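Local coordinates for sulfite reductase [ferredoxin] (Mycobacterium tuberculosis, PDB 1ZJ8), which probably catalyses the ferredoxin-dependent six-electron reduction of sulfite to sulfide, using a siroheme and a [4Fe-4S] cluster, at residues A119-L124 / D374-A379; N353-A358 / A400-L405. All coordinates share one frame; numbering follows the deposited sequence.

Interaction 1 of 2, residues A119-L124 / D374-A379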
ATOM      1  N   ALA A 119     -10.003 -10.618 -18.507  1.00 33.67           N
ATOM      2  CA  ALA A 119      -9.024 -11.646 -18.903  1.00 33.76           C
ATOM      3  C   ALA A 119      -7.801 -11.670 -17.981  1.00 34.07           C
ATOM      4  O   ALA A 119      -7.340 -12.752 -17.594  1.00 34.55           O
ATOM      5  CB  ALA A 119      -8.590 -11.432 -20.344  1.00 33.51           C
ATOM      6  N   ALA A 120      -7.290 -10.488 -17.638  1.00 34.00           N
ATOM      7  CA  ALA A 120      -6.130 -10.383 -16.775  1.00 34.29           C
ATOM      8  C   ALA A 120      -6.462 -10.877 -15.370  1.00 34.47           C
ATOM      9  O   ALA A 120      -5.631 -11.522 -14.726  1.00 34.61           O
ATOM     10  CB  ALA A 120      -5.619  -8.936 -16.738  1.00 34.10           C
ATOM     11  N   LEU A 121      -7.668 -10.568 -14.899  1.00 34.93           N
ATOM     12  CA  LEU A 121      -8.128 -10.991 -13.579  1.00 35.32           C
ATOM     13  C   LEU A 121      -8.278 -12.521 -13.516  1.00 35.86           C
ATOM     14  O   LEU A 121      -7.962 -13.145 -12.494  1.00 36.01           O
ATOM     15  CB  LEU A 121      -9.453 -10.312 -13.241  1.00 35.36           C
ATOM     16  CG  LEU A 121      -9.929 -10.526 -11.790  1.00 35.58           C
ATOM     17  CD1 LEU A 121      -9.126  -9.648 -10.837  1.00 35.53           C
ATOM     18  CD2 LEU A 121     -11.447 -10.306 -11.616  1.00 35.18           C
ATOM     19  N   ARG A 122      -8.737 -13.119 -14.615  1.00 36.27           N
ATOM     20  CA  ARG A 122      -8.820 -14.571 -14.730  1.00 36.58           C
ATOM     21  C   ARG A 122      -7.446 -15.256 -14.683  1.00 37.03           C
ATOM     22  O   ARG A 122      -7.279 -16.303 -14.030  1.00 37.15           O
ATOM     23  CB  ARG A 122      -9.533 -14.943 -16.012  1.00 36.37           C
ATOM     24  CG  ARG A 122      -9.736 -16.429 -16.160  1.00 36.49           C
ATOM     25  CD  ARG A 122     -10.346 -16.750 -17.498  1.00 36.82           C
ATOM     26  NE  ARG A 122     -11.464 -15.867 -17.817  1.00 37.01           N
ATOM     27  CZ  ARG A 122     -12.671 -15.968 -17.272  1.00 38.70           C
ATOM     28  NH1 ARG A 122     -12.929 -16.917 -16.360  1.00 38.73           N
ATOM     29  NH2 ARG A 122     -13.629 -15.113 -17.634  1.00 38.59           N
ATOM     30  N   THR A 123      -6.478 -14.666 -15.382  1.00 37.37           N
ATOM     31  CA  THR A 123      -5.112 -15.170 -15.403  1.00 37.62           C
ATOM     32  C   THR A 123      -4.551 -15.155 -13.974  1.00 37.98           C
ATOM     33  O   THR A 123      -4.090 -16.175 -13.478  1.00 38.07           O
ATOM     34  CB  THR A 123      -4.240 -14.321 -16.375  1.00 37.89           C
ATOM     35  OG1 THR A 123      -4.809 -14.357 -17.701  1.00 37.26           O
ATOM     36  CG2 THR A 123      -2.759 -14.810 -16.393  1.00 37.74           C
ATOM     37  N   LEU A 124      -4.638 -14.006 -13.313  1.00 38.22           N
ATOM     38  CA  LEU A 124      -4.290 -13.897 -11.905  1.00 38.55           C
ATOM     39  C   LEU A 124      -4.909 -15.014 -11.068  1.00 38.40           C
ATOM     40  O   LEU A 124      -4.267 -15.568 -10.179  1.00 38.12           O
ATOM     41  CB  LEU A 124      -4.759 -12.550 -11.366  1.00 38.70           C
ATOM     42  CG  LEU A 124      -3.739 -11.417 -11.437  1.00 40.04           C
ATOM     43  CD1 LEU A 124      -2.651 -11.638 -12.502  1.00 40.76           C
ATOM     44  CD2 LEU A 124      -4.461 -10.084 -11.683  1.00 39.64           C
ATOM     45  N   ASP A 374     -15.767 -14.417 -13.974  1.00 32.65           N
ATOM     46  CA  ASP A 374     -16.970 -14.974 -14.635  1.00 32.97           C
ATOM     47  C   ASP A 374     -18.228 -14.164 -14.342  1.00 32.86           C
ATOM     48  O   ASP A 374     -19.116 -14.029 -15.207  1.00 32.41           O
ATOM     49  CB  ASP A 374     -17.155 -16.457 -14.265  1.00 33.51           C
ATOM     50  CG  ASP A 374     -15.975 -17.312 -14.729  1.00 35.12           C
ATOM     51  OD1 ASP A 374     -15.489 -17.059 -15.856  1.00 35.52           O
ATOM     52  OD2 ASP A 374     -15.500 -18.192 -13.966  1.00 38.03           O
ATOM     53  N   LEU A 375     -18.295 -13.618 -13.125  1.00 32.76           N
ATOM     54  CA  LEU A 375     -19.353 -12.674 -12.766  1.00 32.82           C
ATOM     55  C   LEU A 375     -19.255 -11.416 -13.629  1.00 32.86           C
ATOM     56  O   LEU A 375     -20.274 -10.901 -14.106  1.00 32.79           O
ATOM     57  CB  LEU A 375     -19.260 -12.290 -11.292  1.00 32.80           C
ATOM     58  CG  LEU A 375     -19.687 -13.353 -10.282  1.00 32.99           C
ATOM     59  CD1 LEU A 375     -19.362 -12.901  -8.867  1.00 33.82           C
ATOM     60  CD2 LEU A 375     -21.169 -13.663 -10.420  1.00 32.84           C
ATOM     61  N   MET A 376     -18.038 -10.929 -13.844  1.00 32.80           N
ATOM     62  CA  MET A 376     -17.840  -9.800 -14.727  1.00 33.31           C
ATOM     63  C   MET A 376     -18.368 -10.083 -16.145  1.00 33.40           C
ATOM     64  O   MET A 376     -19.032  -9.233 -16.753  1.00 32.95           O
ATOM     65  CB  MET A 376     -16.365  -9.429 -14.762  1.00 33.44           C
ATOM     66  CG  MET A 376     -15.914  -8.697 -13.510  1.00 33.91           C
ATOM     67  SD  MET A 376     -14.147  -8.311 -13.449  1.00 34.51           S
ATOM     68  CE  MET A 376     -13.987  -7.245 -14.880  1.00 35.05           C
ATOM     69  N   ALA A 377     -18.086 -11.278 -16.660  1.00 33.91           N
ATOM     70  CA  ALA A 377     -18.547 -11.659 -18.005  1.00 34.30           C
ATOM     71  C   ALA A 377     -20.055 -11.710 -18.041  1.00 34.93           C
ATOM     72  O   ALA A 377     -20.654 -11.143 -18.948  1.00 35.32           O
ATOM     73  CB  ALA A 377     -17.990 -12.973 -18.435  1.00 34.01           C
ATOM     74  N   ARG A 378     -20.678 -12.377 -17.061  1.00 35.45           N
ATOM     75  CA  ARG A 378     -22.154 -12.340 -16.933  1.00 35.77           C
ATOM     76  C   ARG A 378     -22.733 -10.918 -16.940  1.00 35.03           C
ATOM     77  O   ARG A 378     -23.842 -10.709 -17.365  1.00 35.13           O
ATOM     78  CB  ARG A 378     -22.627 -13.057 -15.654  1.00 36.44           C
ATOM     79  CG  ARG A 378     -23.266 -14.413 -15.899  1.00 38.21           C
ATOM     80  CD  ARG A 378     -23.863 -15.051 -14.638  1.00 39.25           C
ATOM     81  NE  ARG A 378     -24.966 -15.979 -14.981  1.00 42.40           N
ATOM     82  CZ  ARG A 378     -26.287 -15.702 -14.889  1.00 44.16           C
ATOM     83  NH1 ARG A 378     -26.736 -14.512 -14.442  1.00 43.47           N
ATOM     84  NH2 ARG A 378     -27.180 -16.634 -15.233  1.00 43.74           N
ATOM     85  N   ALA A 379     -21.987  -9.946 -16.444  1.00 34.52           N
ATOM     86  CA  ALA A 379     -22.487  -8.588 -16.333  1.00 34.23           C
ATOM     87  C   ALA A 379     -22.027  -7.699 -17.495  1.00 33.90           C
ATOM     88  O   ALA A 379     -22.421  -6.527 -17.589  1.00 34.01           O
ATOM     89  CB  ALA A 379     -22.038  -7.987 -14.997  1.00 34.42           C
TER

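Interaction 2 of 2, residues N353-A358 / A400-L405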
ATOM      1  N   ASN A 353     -22.894   1.661 -13.635  1.00 28.38           N
ATOM      2  CA  ASN A 353     -22.563   1.679 -12.223  1.00 28.14           C
ATOM      3  C   ASN A 353     -21.222   1.089 -11.909  1.00 28.02           C
ATOM      4  O   ASN A 353     -20.758   0.180 -12.578  1.00 28.23           O
ATOM      5  CB  ASN A 353     -23.581   0.874 -11.430  1.00 28.38           C
ATOM      6  CG  ASN A 353     -24.957   1.457 -11.502  1.00 28.11           C
ATOM      7  OD1 ASN A 353     -25.305   2.395 -10.764  1.00 25.62           O
ATOM      8  ND2 ASN A 353     -25.770   0.896 -12.400  1.00 28.95           N
ATOM      9  N   ALA A 354     -20.616   1.599 -10.849  1.00 28.21           N
ATOM     10  CA  ALA A 354     -19.480   0.948 -10.195  1.00 28.42           C
ATOM     11  C   ALA A 354     -19.906   0.345  -8.848  1.00 28.41           C
ATOM     12  O   ALA A 354     -20.616   0.976  -8.070  1.00 28.51           O
ATOM     13  CB  ALA A 354     -18.349   1.959  -9.958  1.00 28.71           C
ATOM     14  N   VAL A 355     -19.411  -0.845  -8.555  1.00 28.33           N
ATOM     15  CA  VAL A 355     -19.751  -1.571  -7.337  1.00 28.46           C
ATOM     16  C   VAL A 355     -18.449  -1.907  -6.613  1.00 28.38           C
ATOM     17  O   VAL A 355     -17.604  -2.602  -7.161  1.00 28.33           O
ATOM     18  CB  VAL A 355     -20.506  -2.879  -7.708  1.00 28.67           C
ATOM     19  CG1 VAL A 355     -20.759  -3.764  -6.500  1.00 28.16           C
ATOM     20  CG2 VAL A 355     -21.798  -2.534  -8.412  1.00 28.89           C
ATOM     21  N   GLY A 356     -18.268  -1.398  -5.399  1.00 28.56           N
ATOM     22  CA  GLY A 356     -17.069  -1.727  -4.604  1.00 28.55           C
ATOM     23  C   GLY A 356     -17.374  -2.775  -3.542  1.00 28.59           C
ATOM     24  O   GLY A 356     -18.407  -2.707  -2.867  1.00 28.82           O
ATOM     25  N   VAL A 357     -16.481  -3.741  -3.385  1.00 28.10           N
ATOM     26  CA  VAL A 357     -16.697  -4.808  -2.420  1.00 27.98           C
ATOM     27  C   VAL A 357     -15.559  -4.875  -1.439  1.00 27.75           C
ATOM     28  O   VAL A 357     -14.428  -4.506  -1.743  1.00 27.63           O
ATOM     29  CB  VAL A 357     -16.825  -6.201  -3.057  1.00 27.98           C
ATOM     30  CG1 VAL A 357     -18.163  -6.349  -3.720  1.00 28.74           C
ATOM     31  CG2 VAL A 357     -15.697  -6.481  -4.042  1.00 27.24           C
ATOM     32  N   ALA A 358     -15.873  -5.385  -0.258  1.00 27.92           N
ATOM     33  CA  ALA A 358     -14.946  -5.362   0.864  1.00 27.99           C
ATOM     34  C   ALA A 358     -14.684  -6.769   1.332  1.00 27.77           C
ATOM     35  O   ALA A 358     -15.515  -7.357   2.012  1.00 27.95           O
ATOM     36  CB  ALA A 358     -15.507  -4.533   2.041  1.00 28.23           C
ATOM     37  N   ALA A 400     -29.879  -3.149 -15.046  1.00 32.56           N
ATOM     38  CA  ALA A 400     -30.582  -4.427 -15.168  1.00 32.73           C
ATOM     39  C   ALA A 400     -29.860  -5.601 -14.467  1.00 33.01           C
ATOM     40  O   ALA A 400     -30.492  -6.494 -13.900  1.00 33.51           O
ATOM     41  CB  ALA A 400     -30.780  -4.753 -16.640  1.00 32.68           C
ATOM     42  N   LEU A 401     -28.536  -5.582 -14.516  1.00 32.79           N
ATOM     43  CA  LEU A 401     -27.717  -6.705 -14.115  1.00 32.45           C
ATOM     44  C   LEU A 401     -27.125  -6.509 -12.735  1.00 32.36           C
ATOM     45  O   LEU A 401     -26.423  -7.389 -12.218  1.00 32.08           O
ATOM     46  CB  LEU A 401     -26.592  -6.862 -15.151  1.00 32.34           C
ATOM     47  CG  LEU A 401     -27.101  -7.110 -16.584  1.00 31.99           C
ATOM     48  CD1 LEU A 401     -26.004  -7.004 -17.618  1.00 32.04           C
ATOM     49  CD2 LEU A 401     -27.794  -8.476 -16.664  1.00 31.51           C
ATOM     50  N   LEU A 402     -27.386  -5.349 -12.146  1.00 32.37           N
ATOM     51  CA  LEU A 402     -26.733  -4.967 -10.896  1.00 32.75           C
ATOM     52  C   LEU A 402     -27.026  -5.952  -9.795  1.00 32.74           C
ATOM     53  O   LEU A 402     -26.121  -6.527  -9.224  1.00 32.71           O
ATOM     54  CB  LEU A 402     -27.175  -3.572 -10.443  1.00 32.80           C
ATOM     55  CG  LEU A 402     -26.461  -2.910  -9.255  1.00 32.52           C
ATOM     56  CD1 LEU A 402     -24.970  -2.849  -9.494  1.00 32.50           C
ATOM     57  CD2 LEU A 402     -26.984  -1.499  -9.041  1.00 32.92           C
ATOM     58  N   ASP A 403     -28.301  -6.156  -9.508  1.00 33.30           N
ATOM     59  CA  ASP A 403     -28.693  -7.028  -8.405  1.00 33.94           C
ATOM     60  C   ASP A 403     -28.061  -8.395  -8.453  1.00 34.27           C
ATOM     61  O   ASP A 403     -27.569  -8.858  -7.422  1.00 34.36           O
ATOM     62  CB  ASP A 403     -30.206  -7.215  -8.344  1.00 34.33           C
ATOM     63  CG  ASP A 403     -30.913  -6.030  -7.734  1.00 36.16           C
ATOM     64  OD1 ASP A 403     -30.424  -5.486  -6.710  1.00 36.18           O
ATOM     65  OD2 ASP A 403     -31.960  -5.635  -8.296  1.00 40.58           O
ATOM     66  N   ASP A 404     -28.093  -9.042  -9.628  1.00 34.52           N
ATOM     67  CA  ASP A 404     -27.490 -10.378  -9.792  1.00 34.66           C
ATOM     68  C   ASP A 404     -26.004 -10.385  -9.469  1.00 34.35           C
ATOM     69  O   ASP A 404     -25.562 -11.230  -8.693  1.00 34.55           O
ATOM     70  CB  ASP A 404     -27.760 -10.957 -11.177  1.00 35.11           C
ATOM     71  CG  ASP A 404     -29.216 -11.402 -11.344  1.00 36.86           C
ATOM     72  OD1 ASP A 404     -29.920 -11.635 -10.328  1.00 39.75           O
ATOM     73  OD2 ASP A 404     -29.663 -11.509 -12.499  1.00 38.78           O
ATOM     74  N   LEU A 405     -25.248  -9.431 -10.012  1.00 33.97           N
ATOM     75  CA  LEU A 405     -23.836  -9.270  -9.641  1.00 33.84           C
ATOM     76  C   LEU A 405     -23.634  -9.173  -8.109  1.00 33.85           C
ATOM     77  O   LEU A 405     -22.880  -9.932  -7.514  1.00 33.77           O
ATOM     78  CB  LEU A 405     -23.248  -8.028 -10.297  1.00 33.64           C
ATOM     79  CG  LEU A 405     -21.736  -7.899 -10.128  1.00 34.02           C
ATOM     80  CD1 LEU A 405     -21.075  -9.063 -10.839  1.00 34.95           C
ATOM     81  CD2 LEU A 405     -21.205  -6.607 -10.684  1.00 34.23           C
TER

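Interaction 1 of 2, residues A119-L124 / D374-A379
Leu121 meets the side chain of Met376 at about a right angle, its CD2 methyl resting 3.8 Å from Met376 SD. The thioether reaches across because the methionine chain runs extended to its sulfur and bends only at chi3, which turns CE aside and leaves SD facing the leucine. Both residues are buried, in each the bond from CA to CB heads for the other helix, and the pair makes the apolar part of the contact between helices 118-131 and 366-379. Ile384 of strand 384-386 touches both side chains, placing the pair against the sheet that includes strands 115-116 and 384-386.

The polar half of the contact is Arg122 with Asp374, the residues at the closest backbone approach, 8.2 Å between their CA atoms. Neither bond from CA to CB points straight across; the side-chain ends close the distance. The Arg122 chain leaves the helix extended, CG anti to the backbone N (chi1 -176°), and bends at chi3, presenting the edge of its guanidinium to a single carboxylate oxygen. NH1 binds Asp374 OD1 at 2.6 Å with an N-H...O angle of 159°, and NH2 adds a weak bond to the same atom at 3.2 Å. OD1 lies near the guanidinium plane but is met on its syn side, 33° out of the carboxylate plane.

This is therefore a forked salt bridge on one oxygen, not a two-oxygen bidentate pair. With Asp374 exposed and Arg122 partly so, solvent probably screens the charges, while the sulfur-methyl packing joins the helices without directional bonds.

Interaction 2 of 2, residues N353-A358 / A400-L405
Strand 353-357 and helix 399-411 belong to the second ferredoxin-like half domain of this sulfite reductase, and their contact is a helix packed on a face of an antiparallel sheet. Leu402 supplies the helical side, with CG anti to the backbone N (chi1 -172°) and CD1 carried down to the strand. There it meets Val355 CG2 at 3.4 Å, methyl against methyl, the two side chains crossing obliquely. A chi1 of 174° sends Val355 CG1 anti to N and leaves CG2 as the branch turned to the leucine. The other Leu402 methyl, CD2, lies 4.3 Å from Asn353 ND2, a looser approach with no hydrogen bond across the segments. The amide nitrogen is instead held by Asp399 OD1 and Ile397 O, at the junction of strand 392-397 with the helix, so the polar group beside the leucine is satisfied from outside the pair.

Strand 353-357 runs antiparallel between strands 392-397 and 344-347. Leu402 reaches both of these neighbours, touching Ile397 and Val345, whereas Val355 also packs on Ile406 and Leu409 farther along helix 399-411, which extends the apolar layer between helix and sheet.

Interactions 1 and 2 share a helical layer: helix 366-379, used in interaction 1, packs beside helix 399-411, used in interaction 2, with Leu375 CB 3.7 Å from Leu405 CD1 and Ala379 O 3.6 Å from Leu401 CD1. Their centres lie about 14 Å apart. Interaction 1 joins the two ferredoxin-like half domains through one helix from each and is only partly buried, combining apolar packing with a charged pair toward solvent. Interaction 2 stays within the second half domain, between helix and strand, is buried, and has no hydrogen bond or salt bridge across it. Both lie away from the siroheme and the iron-sulfur cluster.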